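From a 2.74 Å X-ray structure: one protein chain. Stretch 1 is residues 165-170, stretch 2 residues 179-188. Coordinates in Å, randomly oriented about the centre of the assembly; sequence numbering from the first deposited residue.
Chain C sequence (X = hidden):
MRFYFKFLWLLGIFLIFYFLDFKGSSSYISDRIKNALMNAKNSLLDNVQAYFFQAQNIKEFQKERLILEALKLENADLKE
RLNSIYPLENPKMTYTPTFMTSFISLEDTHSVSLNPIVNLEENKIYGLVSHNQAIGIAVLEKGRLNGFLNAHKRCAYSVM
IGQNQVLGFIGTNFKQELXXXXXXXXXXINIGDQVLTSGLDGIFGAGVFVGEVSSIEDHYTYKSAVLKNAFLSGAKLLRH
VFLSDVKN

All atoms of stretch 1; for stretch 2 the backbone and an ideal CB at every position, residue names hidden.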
# COMPACT_ATOMS: atom_id res chain seq x y z
N GLN C 165 17.99 -3.08 7.19
CA GLN C 165 18.27 -3.39 5.79
C GLN C 165 17.10 -3.02 4.88
O GLN C 165 16.63 -3.84 4.10
CB GLN C 165 18.67 -4.86 5.65
CG GLN C 165 19.77 -5.25 6.63
CD GLN C 165 20.34 -6.64 6.43
OE1 GLN C 165 19.61 -7.60 6.26
NE2 GLN C 165 21.67 -6.76 6.52
N VAL C 166 16.63 -1.78 5.00
CA VAL C 166 15.55 -1.26 4.18
C VAL C 166 16.03 -1.16 2.72
O VAL C 166 17.09 -0.59 2.43
CB VAL C 166 15.11 0.11 4.67
CG1 VAL C 166 14.18 0.78 3.68
CG2 VAL C 166 14.44 0.00 6.02
N LEU C 167 15.24 -1.71 1.79
CA LEU C 167 15.66 -1.90 0.41
C LEU C 167 15.24 -0.74 -0.49
O LEU C 167 14.19 -0.14 -0.29
CB LEU C 167 15.06 -3.19 -0.13
CG LEU C 167 15.67 -4.48 0.47
CD1 LEU C 167 14.89 -5.73 0.06
CD2 LEU C 167 17.18 -4.61 0.13
N GLY C 168 16.08 -0.43 -1.47
CA GLY C 168 15.75 0.55 -2.49
C GLY C 168 16.62 0.30 -3.72
O GLY C 168 17.39 -0.67 -3.76
N PHE C 169 16.50 1.18 -4.72
CA PHE C 169 17.36 1.10 -5.91
C PHE C 169 18.05 2.41 -6.19
O PHE C 169 17.45 3.48 -6.04
CB PHE C 169 16.58 0.68 -7.14
CG PHE C 169 16.03 -0.71 -7.08
CD1 PHE C 169 16.85 -1.80 -7.37
CD2 PHE C 169 14.70 -0.94 -6.75
CE1 PHE C 169 16.36 -3.08 -7.33
CE2 PHE C 169 14.22 -2.23 -6.70
CZ PHE C 169 15.04 -3.30 -7.00
N ILE C 170 19.30 2.32 -6.59
CA ILE C 170 20.10 3.51 -6.80
C ILE C 170 19.67 4.14 -8.12
O ILE C 170 19.54 3.49 -9.13
CB ILE C 170 21.62 3.19 -6.82
CG1 ILE C 170 22.17 3.00 -5.40
CG2 ILE C 170 22.41 4.23 -7.57
CD1 ILE C 170 22.38 4.27 -4.60
N UNK C 179 20.87 8.98 -5.43
CA UNK C 179 19.59 8.83 -4.73
C UNK C 179 19.25 7.36 -4.56
O UNK C 179 19.53 6.55 -5.44
CB UNK C 179 18.47 9.55 -5.49
N UNK C 180 18.66 7.02 -3.41
CA UNK C 180 18.01 5.72 -3.28
C UNK C 180 16.51 5.91 -3.48
O UNK C 180 15.86 6.68 -2.77
CB UNK C 180 18.31 5.08 -1.92
N UNK C 181 15.98 5.20 -4.45
CA UNK C 181 14.59 5.34 -4.85
C UNK C 181 13.78 4.11 -4.44
O UNK C 181 14.35 3.06 -4.13
CB UNK C 181 14.49 5.56 -6.36
N UNK C 182 12.47 4.29 -4.43
CA UNK C 182 11.49 3.20 -4.30
C UNK C 182 11.46 2.47 -2.96
O UNK C 182 11.23 1.27 -2.88
CB UNK C 182 11.76 2.17 -5.40
N UNK C 183 11.60 3.23 -1.89
CA UNK C 183 11.56 2.73 -0.52
C UNK C 183 10.13 2.73 0.01
O UNK C 183 9.37 3.68 -0.20
CB UNK C 183 12.46 3.57 0.38
N UNK C 184 9.77 1.68 0.74
CA UNK C 184 8.42 1.59 1.30
C UNK C 184 8.13 2.76 2.23
O UNK C 184 8.98 3.13 3.01
CB UNK C 184 8.24 0.27 2.05
N UNK C 185 6.94 3.33 2.16
CA UNK C 185 6.66 4.53 2.96
C UNK C 185 6.64 4.29 4.47
O UNK C 185 6.87 5.22 5.24
CB UNK C 185 5.31 5.12 2.54
N UNK C 186 6.41 3.05 4.89
CA UNK C 186 6.34 2.75 6.31
C UNK C 186 7.70 2.54 6.95
O UNK C 186 7.77 2.36 8.16
CB UNK C 186 5.48 1.51 6.53
N UNK C 187 8.77 2.56 6.15
CA UNK C 187 10.12 2.23 6.62
C UNK C 187 10.74 3.34 7.44
O UNK C 187 10.53 4.52 7.17
CB UNK C 187 11.03 1.91 5.43
N UNK C 188 11.52 2.93 8.44
CA UNK C 188 12.10 3.86 9.39
C UNK C 188 13.54 4.13 9.01
O UNK C 188 14.40 3.27 9.18
CB UNK C 188 12.01 3.32 10.82

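Position 179 lies on an extended backbone, phi/psi -127/142, and its CA-to-CB bond points sideways, with no atom of stretch 1 near the ideal CB. The neighbouring strand therefore restrains it little, though the extended backbone favours beta-branched residues. It is V179, whose carbonyl matters more to the pairing than its side chain: the O atom of V179 receives a CA-H...O contact from CA of I170 at 3.4 Å.

Position 180 stands opposite I170 in a non-hydrogen-bonded antiparallel pair, and its CB projects to the same face of the sheet as the side chain of I170. The ideal CB is 4.9 Å from CD1 of I170 and 5.2 Å from CA of G168, so stretch 1 offers a hydrocarbon surface beside a residue without a side chain. Valine, isoleucine, leucine or threonine could use this space. The residue is V180: its CG2 lies 4.0 Å from CD1 of I170, while its CG1 rests 3.7 Å from CA of G168. The latter contact depends on the glycine, since an ideal CB there would be 2.4 Å from CG1 of V180, a clash.

Position 181 faces F169, and here the backbone carries the pairing. N of 181 donates to O of F169 at 2.8 Å, and N of F169 donates to O of 181 at 2.9 Å; both bonds are nearly straight. Because any residue but proline can supply this amide, and stretch 1 presents no charged partner, the side chain is weakly specified. It is D181, its CB on the same face as that of F169 and its OD1 hydrogen-bonded elsewhere in the structure.

At 182 the backbone turns to phi/psi 67/39, a left-handed conformation that glycine and asparagine adopt most readily. Yet CA-to-CB points toward stretch 1, with the ideal CB 4.5 Å from CD2 of F169, so an apolar or aromatic side chain would gain a contact that glycine could not. The residue is F182, accepting the less common backbone angles; its CD2 meets CD2 of F169 at 4.1 Å, with the F169 atom at the edge of the F182 ring.

Position 183 returns to extended angles. Its CB points sideways, but the ideal CB is 4.6 Å from CG1 of V166, and a branched aliphatic chain could reach that methyl. I183 does so, placing CG2 3.5 Å from CG1 of V166.

Positions 184 to 187 form a type I turn, closed by a hydrogen bond from N of 187 to O of 184 at 3.2 Å. At 184 CB points sideways and the ideal CB has no atom of stretch 1 within 5.5 Å, so many side chains would do, beta-branched ones among them; V184 is found. The next two positions are out of reach of stretch 1: phi of -67 at 185 suits proline, and P185 is found; 186 tolerates small polar residues, and S186 fits.

At 187 CB points toward stretch 1, 3.8 Å from CG1 of V166. A small apolar group suffices, and A187 makes that contact with its methyl alone.

Position 188 points sideways into space stretch 1 leaves empty, suiting a polar chain; the carboxylate of E188 lies beyond the reach of stretch 1.

Stretch 2, residues 179-188: VVDFIVPSAE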
# COMPACT_ATOMS: atom_id res chain seq x y z
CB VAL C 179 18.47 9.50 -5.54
CG1 VAL C 179 17.11 9.19 -4.93
CG2 VAL C 179 18.75 11.00 -5.69
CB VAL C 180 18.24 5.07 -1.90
CG1 VAL C 180 17.54 3.73 -1.82
CG2 VAL C 180 19.73 4.91 -1.62
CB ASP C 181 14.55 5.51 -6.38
CG ASP C 181 14.26 6.92 -6.80
OD1 ASP C 181 13.35 7.51 -6.18
OD2 ASP C 181 14.94 7.42 -7.74
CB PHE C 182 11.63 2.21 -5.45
CG PHE C 182 11.72 2.85 -6.81
CD1 PHE C 182 10.83 3.86 -7.20
CD2 PHE C 182 12.77 2.52 -7.65
CE1 PHE C 182 10.95 4.46 -8.44
CE2 PHE C 182 12.88 3.09 -8.91
CZ PHE C 182 11.97 4.06 -9.31
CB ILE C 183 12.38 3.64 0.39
CG1 ILE C 183 13.78 3.85 -0.18
CG2 ILE C 183 12.46 3.12 1.80
CD1 ILE C 183 14.54 5.02 0.42
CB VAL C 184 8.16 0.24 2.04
CG1 VAL C 184 8.32 -0.94 1.11
CG2 VAL C 184 9.12 0.05 3.18
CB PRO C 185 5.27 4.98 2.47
CG PRO C 185 5.01 4.18 1.24
CD PRO C 185 5.75 2.89 1.43
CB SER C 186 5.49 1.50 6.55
OG SER C 186 6.10 0.35 5.98
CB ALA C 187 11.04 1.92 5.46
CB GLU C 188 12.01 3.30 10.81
CG GLU C 188 10.63 3.44 11.40
CD GLU C 188 10.54 2.89 12.79
OE1 GLU C 188 11.22 1.88 13.09
OE2 GLU C 188 9.77 3.47 13.60
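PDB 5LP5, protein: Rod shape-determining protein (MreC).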